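Local coordinates for Alr2269 protein (Nostoc sp., PDB 3MC8) that probably receives and guides precursor polypeptides at the outer membrane through three POTRA domains, as in Omp85-type assembly and translocation proteins, at residues Arg61-Glu66 and Gly93-Arg98; Leu68-Ser73 and Ser131-Pro136; Leu140-Ile145 and Ala168-Ile173; Ala147-Asn152 and Thr213-Glu218; Thr253-Leu258 and Leu273-Gly278. All coordinates share one frame; numbering follows the deposited sequence.

The five contacts follow an elongated row of three POTRA domains. Contacts 1 and 2 share strand 61-71, pairing it antiparallel with the short edge strand 95-97 and parallel with strand 127-136; their bonds are largely backbone ladders. Contacts 3 and 4 lie at the two ends of the strand pair 142-147 and 211-217 of the middle domain, and add to a few backbone bonds a side chain that takes a backbone N-H, a tyrosine in one and an asparagine in the other. Contact 5, in the last domain, joins loop to helix through an arginine. Contacts 1, 2, 3 and 5 mix buried and exposed residues, while those of contact 4 are buried or partly so. Pro136 of contact 2 touches Ile173 of contact 3.

Contact 1: residues Arg61-Glu66 and Gly93-Arg98; sequences RVLVSE and GRTTTR
Val62 and Thr96 form the antiparallel hydrogen-bonded pair at the middle of this contact, Val62 N giving to Thr96 O (2.9 Å) and Thr96 N to Val62 O (2.7 Å). The carbonyl of Val62 also receives the CA-H of Thr95. Further along, Val64 N bonds to Arg94 O at 3.1 Å, and Gly93 N meets Val64 O in an almost straight bond (176°).

Among the polar side chains, Arg61 reaches across the strand. Its CG stands anti to the backbone N (chi1 165°) and a bend at chi3 lays the guanidinium over Thr97, whose CG2 sits 3.6 Å above one face. At the guanidinium edge, NH2 makes a weak bond to Thr95 OG1; it also reaches Gln100 OE1. Thr97, the N-cap residue of helix 98-109, bonds Gln100 OE1 as well, through OG1.

Van der Waals contacts are few: Val64 CG2 rests on Thr96 CG2 at 3.7 Å, on the side where both touch Thr90, Arg61 CB meets Thr97 CG2 at 3.6 Å, and Leu63 CD1 lies against the carbonyl of Gly93.

The edge strand of this POTRA sheet and the loop leading into it are thus secured chiefly by main-chain bonds, with a weak arginine bond at the surface.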
# COMPACT_ATOMS: atom_id res chain seq x y z
N ARG A 61 -27.57 20.78 20.20
CA ARG A 61 -26.40 21.00 21.01
C ARG A 61 -26.78 20.91 22.50
O ARG A 61 -27.83 21.41 22.93
CB ARG A 61 -25.83 22.37 20.65
CG ARG A 61 -24.84 22.95 21.62
CD ARG A 61 -24.31 24.34 21.16
NE ARG A 61 -23.90 24.34 19.75
CZ ARG A 61 -22.79 23.77 19.27
NH1 ARG A 61 -22.54 23.84 17.97
NH2 ARG A 61 -21.92 23.13 20.07
N VAL A 62 -25.88 20.32 23.27
CA VAL A 62 -26.15 19.84 24.63
C VAL A 62 -24.93 20.09 25.51
O VAL A 62 -23.80 20.05 25.05
CB VAL A 62 -26.42 18.34 24.57
CG1 VAL A 62 -25.96 17.66 25.81
CG2 VAL A 62 -27.92 18.06 24.27
N LEU A 63 -25.15 20.36 26.79
CA LEU A 63 -24.06 20.64 27.73
C LEU A 63 -23.55 19.34 28.31
O LEU A 63 -24.35 18.46 28.64
CB LEU A 63 -24.55 21.51 28.87
CG LEU A 63 -23.47 21.97 29.83
CD1 LEU A 63 -22.48 22.86 29.10
CD2 LEU A 63 -24.11 22.70 31.02
N VAL A 64 -22.24 19.24 28.46
CA VAL A 64 -21.63 18.03 28.99
C VAL A 64 -21.47 18.18 30.51
O VAL A 64 -21.07 19.23 31.03
CB VAL A 64 -20.28 17.71 28.26
CG1 VAL A 64 -19.52 16.59 28.94
CG2 VAL A 64 -20.57 17.33 26.87
N SER A 65 -21.80 17.10 31.19
CA SER A 65 -21.93 17.02 32.64
C SER A 65 -20.70 16.36 33.19
O SER A 65 -20.11 16.81 34.14
CB SER A 65 -23.15 16.12 32.93
OG SER A 65 -23.43 15.93 34.29
N GLU A 66 -20.31 15.27 32.57
CA GLU A 66 -19.27 14.42 33.07
C GLU A 66 -18.70 13.68 31.86
O GLU A 66 -19.42 13.46 30.87
CB GLU A 66 -19.92 13.44 34.04
CG GLU A 66 -18.99 12.74 34.99
CD GLU A 66 -19.71 11.71 35.89
OE1 GLU A 66 -20.91 11.94 36.24
OE2 GLU A 66 -19.05 10.69 36.25
N GLY A 93 -18.70 21.06 31.24
CA GLY A 93 -18.83 22.50 31.10
C GLY A 93 -18.93 23.04 29.69
O GLY A 93 -19.28 24.19 29.53
N ARG A 94 -18.60 22.22 28.69
CA ARG A 94 -18.68 22.65 27.31
C ARG A 94 -19.78 21.90 26.65
O ARG A 94 -20.05 20.75 26.96
CB ARG A 94 -17.41 22.35 26.54
CG ARG A 94 -16.17 23.13 27.02
CD ARG A 94 -16.20 24.68 26.80
NE ARG A 94 -14.94 25.26 27.32
CZ ARG A 94 -14.73 25.65 28.58
NH1 ARG A 94 -13.54 26.12 28.92
NH2 ARG A 94 -15.70 25.58 29.51
N THR A 95 -20.42 22.57 25.71
CA THR A 95 -21.43 21.96 24.91
C THR A 95 -20.77 21.01 23.92
O THR A 95 -19.57 21.12 23.62
CB THR A 95 -22.25 23.01 24.17
OG1 THR A 95 -21.38 23.81 23.39
CG2 THR A 95 -23.01 23.93 25.15
N THR A 96 -21.57 20.05 23.48
CA THR A 96 -21.21 19.15 22.43
C THR A 96 -22.43 18.91 21.56
O THR A 96 -23.56 19.20 21.95
CB THR A 96 -20.70 17.83 22.96
OG1 THR A 96 -19.94 17.18 21.92
CG2 THR A 96 -21.86 16.93 23.39
N THR A 97 -22.17 18.38 20.37
CA THR A 97 -23.19 17.99 19.43
C THR A 97 -22.73 16.63 18.98
O THR A 97 -21.60 16.25 19.26
CB THR A 97 -23.18 18.90 18.22
OG1 THR A 97 -21.82 19.06 17.79
CG2 THR A 97 -23.75 20.27 18.58
N ARG A 98 -23.58 15.89 18.30
CA ARG A 98 -23.15 14.60 17.75
C ARG A 98 -21.93 14.70 16.86
O ARG A 98 -21.02 13.90 16.95
CB ARG A 98 -24.26 14.01 16.92
CG ARG A 98 -23.93 12.65 16.34
CD ARG A 98 -25.03 12.29 15.35
NE ARG A 98 -25.08 10.85 15.15
CZ ARG A 98 -24.75 10.22 14.02
NH1 ARG A 98 -24.37 10.88 12.93
NH2 ARG A 98 -24.83 8.89 13.97

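Contact 2: residues Leu68-Ser73 and Ser131-Pro136; sequences LVRPQS and SFIVQP
Phe132 and Arg70 anchor the tight part of this contact, a parallel ladder in which the bonds alternate from strand to strand. Phe132 N gives to Leu68 O at 2.8 Å, Arg70 N to Phe132 O at 2.9 Å, and Val134 N to Arg70 O at 3.0 Å. The CA-H groups of Ser131, Val69 and Ile133 face the O atoms of Leu68, Phe132 and Arg70 in turn. On the buried face Val69 and Phe132 stand side by side, and Val134 lays CG2 against Arg70 O. On the other face, with Leu68, Ser131 and Ile133, the exposed Arg70 side chain runs back toward Ser131, though the modelled closeness there is doubtful.

Toward its end the ladder loosens and comes to the surface, where Gln72 and Ser73 are exposed. Gln72 N still bonds to Val134 O, which also faces Pro71 CA, but from 47° above the carbonyl plane, as the strand ends after Pro71. There the side chains take over: Ser73 OG donates to Gln135 OE1 at 2.7 Å, arriving in the carbonyl plane on a lone pair. Gln135 has its CG anti to the backbone N (chi1 179°) and then bends at chi2, which swings the amide to the serine. Gln72 crosses Gln135 at about a right angle, its OE1 against Gln135 CB, while Ile133 CG2 packs on Gln72 CA at 3.7 Å.

Helices 78-87 and 98-109 cover the inner face, Val69 meeting Val84 and Tyr85, and Phe132 meeting Asp104 and Ile108. Strand 114-124 pairs antiparallel along the far side of strand 127-136.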
# COMPACT_ATOMS: atom_id res chain seq x y z
N LEU A 68 -16.45 10.04 31.04
CA LEU A 68 -15.85 8.80 31.53
C LEU A 68 -15.28 7.98 30.36
O LEU A 68 -15.79 8.05 29.24
CB LEU A 68 -16.89 7.94 32.26
CG LEU A 68 -17.82 8.56 33.33
CD1 LEU A 68 -19.19 7.88 33.32
CD2 LEU A 68 -17.20 8.46 34.74
N VAL A 69 -14.26 7.18 30.65
CA VAL A 69 -13.64 6.33 29.66
C VAL A 69 -13.55 4.91 30.19
O VAL A 69 -12.91 4.70 31.19
CB VAL A 69 -12.21 6.78 29.36
CG1 VAL A 69 -11.67 5.96 28.18
CG2 VAL A 69 -12.16 8.30 29.10
N ARG A 70 -14.16 3.96 29.49
CA ARG A 70 -14.37 2.59 29.95
C ARG A 70 -13.78 1.65 28.91
O ARG A 70 -13.76 2.00 27.74
CB ARG A 70 -15.86 2.23 29.96
CG ARG A 70 -16.74 2.84 31.04
CD ARG A 70 -18.25 2.48 30.81
NE ARG A 70 -19.09 3.09 31.85
CZ ARG A 70 -20.04 4.02 31.69
NH1 ARG A 70 -20.38 4.47 30.48
NH2 ARG A 70 -20.71 4.48 32.75
N PRO A 71 -13.37 0.44 29.32
CA PRO A 71 -13.13 -0.68 28.40
C PRO A 71 -14.43 -1.22 27.88
O PRO A 71 -15.40 -1.20 28.61
CB PRO A 71 -12.49 -1.76 29.26
CG PRO A 71 -12.24 -1.15 30.60
CD PRO A 71 -12.78 0.22 30.65
N GLN A 72 -14.47 -1.69 26.64
CA GLN A 72 -15.66 -2.37 26.16
C GLN A 72 -15.76 -3.70 26.88
O GLN A 72 -16.83 -4.16 27.26
CB GLN A 72 -15.60 -2.60 24.66
CG GLN A 72 -16.92 -3.12 24.08
CD GLN A 72 -16.87 -3.34 22.57
OE1 GLN A 72 -15.80 -3.26 21.95
NE2 GLN A 72 -18.04 -3.62 21.97
N SER A 73 -14.59 -4.31 27.06
CA SER A 73 -14.44 -5.62 27.67
C SER A 73 -13.03 -5.68 28.22
O SER A 73 -12.09 -5.14 27.61
CB SER A 73 -14.63 -6.74 26.64
OG SER A 73 -13.61 -6.68 25.64
N SER A 131 -19.78 8.78 27.95
CA SER A 131 -18.84 7.70 28.17
C SER A 131 -18.20 7.25 26.87
O SER A 131 -18.90 6.83 25.95
CB SER A 131 -19.59 6.51 28.74
OG SER A 131 -20.07 6.78 30.05
N PHE A 132 -16.89 7.32 26.79
CA PHE A 132 -16.17 6.73 25.67
C PHE A 132 -15.84 5.32 26.04
O PHE A 132 -15.15 5.07 27.00
CB PHE A 132 -14.92 7.53 25.37
CG PHE A 132 -15.22 8.90 24.86
CD1 PHE A 132 -15.75 9.07 23.59
CD2 PHE A 132 -15.05 10.00 25.65
CE1 PHE A 132 -16.07 10.31 23.11
CE2 PHE A 132 -15.38 11.26 25.17
CZ PHE A 132 -15.89 11.41 23.90
N ILE A 133 -16.40 4.40 25.27
CA ILE A 133 -16.21 2.97 25.44
C ILE A 133 -15.28 2.49 24.32
O ILE A 133 -15.66 2.49 23.13
CB ILE A 133 -17.58 2.23 25.31
CG1 ILE A 133 -18.54 2.66 26.43
CG2 ILE A 133 -17.41 0.74 25.34
CD1 ILE A 133 -19.98 2.30 26.13
N VAL A 134 -14.06 2.08 24.71
CA VAL A 134 -12.99 1.74 23.79
C VAL A 134 -12.56 0.30 23.95
O VAL A 134 -12.52 -0.19 25.07
CB VAL A 134 -11.77 2.61 24.07
CG1 VAL A 134 -12.14 4.07 23.98
CG2 VAL A 134 -11.15 2.28 25.44
N GLN A 135 -12.25 -0.39 22.84
CA GLN A 135 -11.63 -1.74 22.88
C GLN A 135 -10.17 -1.72 22.44
O GLN A 135 -9.91 -1.55 21.26
CB GLN A 135 -12.36 -2.69 21.93
CG GLN A 135 -11.78 -4.10 21.87
CD GLN A 135 -12.02 -4.86 23.16
OE1 GLN A 135 -12.94 -5.69 23.25
NE2 GLN A 135 -11.21 -4.57 24.18
N PRO A 136 -9.22 -1.94 23.37
CA PRO A 136 -7.84 -1.91 22.87
C PRO A 136 -7.48 -3.06 21.94
O PRO A 136 -8.10 -4.13 21.96
CB PRO A 136 -6.99 -1.95 24.15
CG PRO A 136 -7.89 -1.44 25.22
CD PRO A 136 -9.25 -1.99 24.85

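Contact 3: residues Leu140-Ile145 and Ala168-Ile173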
# COMPACT_ATOMS: atom_id res chain seq x y z
N LEU A 140 0.93 -7.52 19.99
CA LEU A 140 1.49 -8.04 18.76
C LEU A 140 2.35 -9.28 19.03
O LEU A 140 3.44 -9.16 19.59
CB LEU A 140 2.34 -6.93 18.13
CG LEU A 140 2.76 -7.06 16.68
CD1 LEU A 140 1.55 -7.36 15.80
CD2 LEU A 140 3.53 -5.79 16.25
N SER A 141 1.82 -10.46 18.68
CA SER A 141 2.61 -11.72 18.65
C SER A 141 3.64 -11.66 17.51
O SER A 141 4.84 -11.58 17.78
CB SER A 141 1.72 -12.97 18.49
OG SER A 141 0.33 -12.69 18.63
N LYS A 142 3.16 -11.70 16.24
CA LYS A 142 4.00 -11.42 15.06
C LYS A 142 3.29 -10.75 13.85
O LYS A 142 2.08 -10.86 13.67
CB LYS A 142 4.76 -12.67 14.58
CG LYS A 142 3.91 -13.81 13.99
CD LYS A 142 4.74 -14.89 13.20
CE LYS A 142 6.30 -14.87 13.38
NZ LYS A 142 7.04 -14.04 12.35
N VAL A 143 4.11 -10.05 13.04
CA VAL A 143 3.72 -9.53 11.73
C VAL A 143 4.09 -10.57 10.67
O VAL A 143 5.27 -10.93 10.51
CB VAL A 143 4.44 -8.18 11.41
CG1 VAL A 143 4.09 -7.69 10.01
CG2 VAL A 143 4.08 -7.12 12.40
N GLU A 144 3.07 -11.02 9.95
CA GLU A 144 3.20 -12.00 8.87
C GLU A 144 3.00 -11.28 7.50
O GLU A 144 2.06 -10.50 7.36
CB GLU A 144 2.08 -13.01 9.06
CG GLU A 144 2.41 -14.43 8.73
CD GLU A 144 1.22 -15.34 8.95
OE1 GLU A 144 0.09 -14.96 8.55
OE2 GLU A 144 1.40 -16.44 9.52
N ILE A 145 3.87 -11.53 6.51
CA ILE A 145 3.73 -10.95 5.15
C ILE A 145 3.21 -11.99 4.22
O ILE A 145 3.76 -13.07 4.13
CB ILE A 145 5.06 -10.52 4.50
CG1 ILE A 145 5.66 -9.30 5.18
CG2 ILE A 145 4.84 -10.17 3.04
CD1 ILE A 145 6.99 -8.92 4.61
N ALA A 168 10.89 -5.22 17.09
CA ALA A 168 11.05 -4.25 18.17
C ALA A 168 9.70 -3.79 18.76
O ALA A 168 9.65 -3.19 19.85
CB ALA A 168 11.82 -3.04 17.66
N GLN A 169 8.63 -4.06 18.01
CA GLN A 169 7.24 -3.81 18.41
C GLN A 169 6.60 -5.03 19.09
O GLN A 169 5.54 -4.90 19.70
CB GLN A 169 6.38 -3.44 17.18
CG GLN A 169 6.57 -2.02 16.64
CD GLN A 169 5.81 -1.74 15.33
OE1 GLN A 169 4.61 -2.03 15.19
NE2 GLN A 169 6.51 -1.15 14.36
N TYR A 170 7.23 -6.19 18.98
CA TYR A 170 6.66 -7.43 19.50
C TYR A 170 6.46 -7.45 21.01
O TYR A 170 7.23 -6.85 21.76
CB TYR A 170 7.52 -8.64 19.10
CG TYR A 170 7.37 -9.03 17.65
CD1 TYR A 170 6.25 -8.64 16.92
CD2 TYR A 170 8.31 -9.83 17.03
CE1 TYR A 170 6.11 -9.00 15.60
CE2 TYR A 170 8.17 -10.21 15.71
CZ TYR A 170 7.06 -9.79 15.00
OH TYR A 170 6.89 -10.16 13.69
N GLY A 171 5.41 -8.16 21.43
CA GLY A 171 5.11 -8.37 22.85
C GLY A 171 4.53 -7.12 23.51
O GLY A 171 4.93 -6.73 24.62
N LYS A 172 3.57 -6.50 22.83
CA LYS A 172 3.09 -5.18 23.19
C LYS A 172 1.85 -4.86 22.42
O LYS A 172 1.55 -5.46 21.39
CB LYS A 172 4.12 -4.09 22.88
CG LYS A 172 5.01 -3.73 24.04
CD LYS A 172 5.73 -2.39 23.81
CE LYS A 172 7.11 -2.60 23.19
NZ LYS A 172 7.83 -1.33 22.90
N ILE A 173 1.15 -3.84 22.92
CA ILE A 173 -0.12 -3.46 22.35
C ILE A 173 0.12 -2.95 20.93
O ILE A 173 0.99 -2.11 20.68
CB ILE A 173 -0.90 -2.45 23.25
CG1 ILE A 173 -2.29 -2.21 22.64
CG2 ILE A 173 -0.13 -1.17 23.45
CD1 ILE A 173 -3.17 -1.28 23.41
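Tyr170 lays its ring against the Ser141 carbonyl, whose O sits 3.4 Å above one face, displaced toward the rim. At the ring edge, and in its plane, Leu140 CG approaches Tyr170 CD1 to 3.8 Å. Val143 N also comes in near the ring plane, and donates to Tyr170 OH (2.9 Å, N-H...O angle 160°). Between these, Lys142 crosses the ring obliquely, with its CA by CE1 and its CB near the hydroxyl. CG of Tyr170 lies anti to its own carbonyl carbon (chi1 -75°), a rotation that runs the ring along segment 140-145 so that its hydroxyl reaches the main-chain N-H of Val143. Asp163 gathers the polar ends, bonding to the same hydroxyl through OD1 and forming a salt bridge with Lys142 NZ.

At the Leu140 end, backbone bonds tie the two segments together. Gly171 N gives to Leu140 O at 2.9 Å, lying in the carbonyl plane; the positive phi of this residue (74°) by itself favours glycine. Leu140 N points in return to Lys172 O, whose position is less sure. Leu140 CD2 packs on Gln169 CB at 3.8 Å.

Strand 142-147 is an edge strand of the middle POTRA sheet and runs parallel to strand 211-217, where Val212 supports Leu140. The loop 168-173 links helix 160-166 to helix 176-192, and Val143 packs against both helices, on Phe166 and Leu179.

Contact 4: residues Ala147-Asn152 and Thr213-Glu218; sequences ANPGTN and TLQVAE
Asn148 N donates to Val216 O at 2.8 Å, closing the parallel bridge of Ala147 with Val216, the last between their strands. Beyond it the side chain of Asn148 takes up the pairing: OD1 accepts Glu218 N at 2.9 Å, almost straight out from the amide carbonyl, the bond that a continuing parallel strand would have made with its backbone O. Its CG lies beside the backbone N (chi1 -42°), which turns the amide toward Glu218. The main-chain O of Asn148 is taken instead by Thr151 OG1, with the donor well above the carbonyl plane.

In a POTRA domain, here of the ShlB-type family, two helices connect the first strand to the later pair, and the first strand lies parallel to the last; this contact marks the point where strands 142-147 and 211-217 part, before the loop that leads to helix 160-166. Asn148 ND2 also turns to Glu218 OE1, though the modelled separation is too short to trust, and to Val153 O. The amide and the carboxylate planes stand 57° apart. Glu218 OE2 bonds to Tyr190 OH and Ser155 OG, so polar partners gather round this buried carboxylate. Ala147 CB lies against the same carboxylate, 3.8 Å from Glu218 OE2. Pro149 CG rests at 3.6 Å on NE2 of Gln215, farther back on strand 211-217.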
# COMPACT_ATOMS: atom_id res chain seq x y z
N ALA A 147 2.64 -12.71 0.43
CA ALA A 147 3.03 -12.18 -0.88
C ALA A 147 2.16 -12.73 -2.00
O ALA A 147 1.88 -13.92 -2.05
CB ALA A 147 4.51 -12.45 -1.17
N ASN A 148 1.73 -11.82 -2.88
CA ASN A 148 1.09 -12.17 -4.14
C ASN A 148 -0.00 -13.21 -3.93
O ASN A 148 0.16 -14.38 -4.23
CB ASN A 148 2.14 -12.61 -5.17
CG ASN A 148 3.37 -11.71 -5.13
OD1 ASN A 148 3.28 -10.49 -5.35
ND2 ASN A 148 4.52 -12.29 -4.82
N PRO A 149 -1.10 -12.78 -3.34
CA PRO A 149 -2.27 -13.61 -3.19
C PRO A 149 -3.25 -13.31 -4.32
O PRO A 149 -3.31 -12.17 -4.77
CB PRO A 149 -2.84 -13.10 -1.88
CG PRO A 149 -2.58 -11.57 -1.95
CD PRO A 149 -1.33 -11.42 -2.81
N GLY A 150 -3.98 -14.29 -4.85
CA GLY A 150 -3.71 -15.70 -4.74
C GLY A 150 -3.07 -16.05 -6.07
O GLY A 150 -3.70 -16.00 -7.14
N THR A 151 -1.78 -16.36 -5.97
CA THR A 151 -0.95 -16.65 -7.11
C THR A 151 0.13 -17.50 -6.46
O THR A 151 0.33 -17.47 -5.23
CB THR A 151 -0.37 -15.35 -7.76
OG1 THR A 151 0.43 -14.63 -6.80
CG2 THR A 151 -1.47 -14.42 -8.27
N ASN A 152 0.83 -18.26 -7.29
CA ASN A 152 1.87 -19.15 -6.80
C ASN A 152 3.21 -18.42 -6.73
O ASN A 152 4.25 -19.05 -6.53
CB ASN A 152 1.95 -20.37 -7.72
CG ASN A 152 0.56 -20.93 -8.04
OD1 ASN A 152 -0.38 -20.83 -7.23
ND2 ASN A 152 0.42 -21.53 -9.24
N THR A 213 -1.53 -9.82 9.50
CA THR A 213 -1.31 -10.28 8.13
C THR A 213 -1.34 -9.08 7.16
O THR A 213 -2.40 -8.46 6.93
CB THR A 213 -2.39 -11.30 7.72
OG1 THR A 213 -2.52 -12.29 8.75
CG2 THR A 213 -2.01 -11.98 6.41
N LEU A 214 -0.17 -8.78 6.61
CA LEU A 214 -0.02 -7.81 5.54
C LEU A 214 -0.04 -8.52 4.21
O LEU A 214 0.73 -9.44 4.00
CB LEU A 214 1.32 -7.11 5.71
CG LEU A 214 1.43 -6.41 7.06
CD1 LEU A 214 2.76 -5.72 7.20
CD2 LEU A 214 0.27 -5.43 7.21
N GLN A 215 -0.94 -8.13 3.32
CA GLN A 215 -0.98 -8.66 1.96
C GLN A 215 -0.12 -7.75 1.17
O GLN A 215 -0.27 -6.53 1.29
CB GLN A 215 -2.37 -8.58 1.36
CG GLN A 215 -3.46 -9.17 2.20
CD GLN A 215 -4.01 -10.41 1.60
OE1 GLN A 215 -5.13 -10.43 1.08
NE2 GLN A 215 -3.22 -11.47 1.63
N VAL A 216 0.78 -8.30 0.35
CA VAL A 216 1.65 -7.47 -0.48
C VAL A 216 1.52 -7.92 -1.93
O VAL A 216 1.65 -9.09 -2.23
CB VAL A 216 3.09 -7.51 0.01
CG1 VAL A 216 3.97 -6.63 -0.86
CG2 VAL A 216 3.15 -7.05 1.46
N ALA A 217 1.20 -6.98 -2.82
CA ALA A 217 1.11 -7.23 -4.25
C ALA A 217 2.40 -6.69 -4.76
O ALA A 217 2.64 -5.46 -4.70
CB ALA A 217 -0.04 -6.51 -4.87
N GLU A 218 3.26 -7.60 -5.22
CA GLU A 218 4.65 -7.24 -5.46
C GLU A 218 4.91 -6.72 -6.85
O GLU A 218 5.94 -6.10 -7.08
CB GLU A 218 5.55 -8.43 -5.16
CG GLU A 218 5.75 -8.66 -3.68
CD GLU A 218 6.49 -9.96 -3.35
OE1 GLU A 218 6.39 -10.94 -4.14
OE2 GLU A 218 7.14 -10.01 -2.27

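Contact 5: residues Thr253-Leu258 and Leu273-Gly278; sequences TREVEL and LQRVFG
Arg275 NH1 donates to Glu255 O at 2.6 Å, the carbonyl oxygen lying only 8° out of the guanidinium plane, at its edge. The bond is bent (N-H...O angle 143°), and the donor sits tilted from the carbonyl plane. NH1 also forms a salt bridge with Asp272 OD1, one turn back on helix 266-277. Arg275 reaches its partner by leaving the helix with CG anti to the backbone N (chi1 -178°) and then bending at chi3.

The two glutamates meet the arginine differently. Glu255, its chain bent at chi2, sets OE1 alongside the aliphatic stem, 3.2 Å from Arg275 CD, rather than at the guanidinium. Glu257 crosses the arginine at about a right angle, and its OE1 makes a long salt bridge of 3.7 Å with Arg275 NH2.

Beside the polar contacts is a small apolar one. Val276 CG2 touches Val256 CG2 at 3.8 Å, and Glu255 CB lies equally near the same Val276 methyl. Val276 continues inward onto Phe282 and Val285 of strand 282-291. Glu255 and Val256 belong to a type I turn from Thr253 to Val256, closed by Val256 N on Thr253 O.

Asp272 accepts Glu257 N and Leu258 N besides its salt bridge, so arginine and aspartate together fasten the loop after helix 249-253 to the helix. The nearby carboxylates probably balance the arginine's charge; its reach for a backbone carbonyl ties the loop at Glu255 to the helix, while the longer Glu257 bridge adds a weaker electrostatic pull.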
# COMPACT_ATOMS: atom_id res chain seq x y z
N THR A 253 11.72 -9.99 -27.87
CA THR A 253 11.36 -10.72 -26.67
C THR A 253 12.36 -11.80 -26.30
O THR A 253 12.46 -12.16 -25.14
CB THR A 253 9.97 -11.34 -26.73
OG1 THR A 253 9.96 -12.39 -27.69
CG2 THR A 253 8.90 -10.28 -27.08
N ARG A 254 13.14 -12.31 -27.24
CA ARG A 254 14.09 -13.32 -26.83
C ARG A 254 15.28 -12.73 -26.10
O ARG A 254 16.07 -13.46 -25.52
CB ARG A 254 14.54 -14.13 -27.99
CG ARG A 254 15.48 -13.44 -28.92
CD ARG A 254 15.83 -14.46 -30.00
NE ARG A 254 16.88 -13.91 -30.81
CZ ARG A 254 17.76 -14.63 -31.49
NH1 ARG A 254 17.72 -15.95 -31.46
NH2 ARG A 254 18.67 -13.98 -32.18
N GLU A 255 15.41 -11.42 -26.16
CA GLU A 255 16.44 -10.74 -25.41
C GLU A 255 15.92 -10.33 -24.04
O GLU A 255 16.61 -9.67 -23.31
CB GLU A 255 16.89 -9.50 -26.17
CG GLU A 255 17.44 -9.78 -27.53
CD GLU A 255 18.69 -10.68 -27.53
OE1 GLU A 255 19.37 -10.78 -26.48
OE2 GLU A 255 18.99 -11.29 -28.60
N VAL A 256 14.70 -10.68 -23.69
CA VAL A 256 14.12 -10.17 -22.47
C VAL A 256 13.92 -11.32 -21.54
O VAL A 256 13.18 -12.22 -21.83
CB VAL A 256 12.76 -9.50 -22.73
CG1 VAL A 256 12.09 -9.15 -21.42
CG2 VAL A 256 12.93 -8.25 -23.64
N GLU A 257 14.59 -11.30 -20.39
CA GLU A 257 14.39 -12.38 -19.41
C GLU A 257 13.07 -12.38 -18.72
O GLU A 257 12.68 -13.41 -18.22
CB GLU A 257 15.49 -12.39 -18.36
CG GLU A 257 16.67 -13.28 -18.77
CD GLU A 257 17.94 -12.97 -17.99
OE1 GLU A 257 17.95 -11.97 -17.20
OE2 GLU A 257 18.93 -13.72 -18.19
N LEU A 258 12.40 -11.24 -18.67
CA LEU A 258 11.17 -11.14 -17.92
C LEU A 258 10.08 -11.94 -18.59
O LEU A 258 9.97 -11.94 -19.81
CB LEU A 258 10.72 -9.69 -17.79
CG LEU A 258 9.49 -9.42 -16.90
CD1 LEU A 258 9.83 -9.55 -15.41
CD2 LEU A 258 8.94 -8.05 -17.17
N LEU A 273 16.37 -4.30 -21.18
CA LEU A 273 16.26 -3.27 -22.21
C LEU A 273 17.61 -3.02 -22.80
O LEU A 273 17.73 -2.76 -23.99
CB LEU A 273 15.70 -1.97 -21.67
CG LEU A 273 14.26 -2.05 -21.17
CD1 LEU A 273 13.92 -0.74 -20.48
CD2 LEU A 273 13.28 -2.37 -22.29
N GLN A 274 18.64 -3.05 -21.97
CA GLN A 274 19.99 -2.83 -22.46
C GLN A 274 20.36 -3.89 -23.50
O GLN A 274 21.08 -3.64 -24.44
CB GLN A 274 20.99 -2.84 -21.29
CG GLN A 274 21.25 -1.48 -20.69
CD GLN A 274 22.16 -1.56 -19.47
OE1 GLN A 274 23.09 -2.39 -19.44
NE2 GLN A 274 21.90 -0.73 -18.46
N ARG A 275 19.86 -5.09 -23.29
CA ARG A 275 20.21 -6.20 -24.10
C ARG A 275 19.47 -6.16 -25.43
O ARG A 275 20.04 -6.49 -26.46
CB ARG A 275 19.90 -7.49 -23.32
CG ARG A 275 20.28 -8.67 -24.08
CD ARG A 275 20.15 -10.03 -23.42
NE ARG A 275 20.42 -10.09 -22.00
CZ ARG A 275 19.51 -9.95 -21.04
NH1 ARG A 275 18.24 -9.68 -21.33
NH2 ARG A 275 19.88 -10.05 -19.76
N VAL A 276 18.20 -5.75 -25.41
CA VAL A 276 17.46 -5.46 -26.65
C VAL A 276 18.21 -4.38 -27.43
O VAL A 276 18.44 -4.47 -28.62
CB VAL A 276 16.00 -4.97 -26.33
CG1 VAL A 276 15.37 -4.27 -27.50
CG2 VAL A 276 15.14 -6.11 -25.91
N PHE A 277 18.62 -3.34 -26.73
CA PHE A 277 19.35 -2.26 -27.37
C PHE A 277 20.68 -2.69 -27.90
O PHE A 277 21.16 -2.15 -28.88
CB PHE A 277 19.61 -1.15 -26.39
CG PHE A 277 20.01 0.09 -27.03
CD1 PHE A 277 19.07 0.88 -27.65
CD2 PHE A 277 21.34 0.49 -27.02
CE1 PHE A 277 19.43 2.07 -28.27
CE2 PHE A 277 21.73 1.69 -27.62
CZ PHE A 277 20.77 2.49 -28.25
N GLY A 278 21.27 -3.67 -27.25
CA GLY A 278 22.58 -4.16 -27.62
C GLY A 278 22.59 -4.84 -28.99
O GLY A 278 23.67 -5.14 -29.50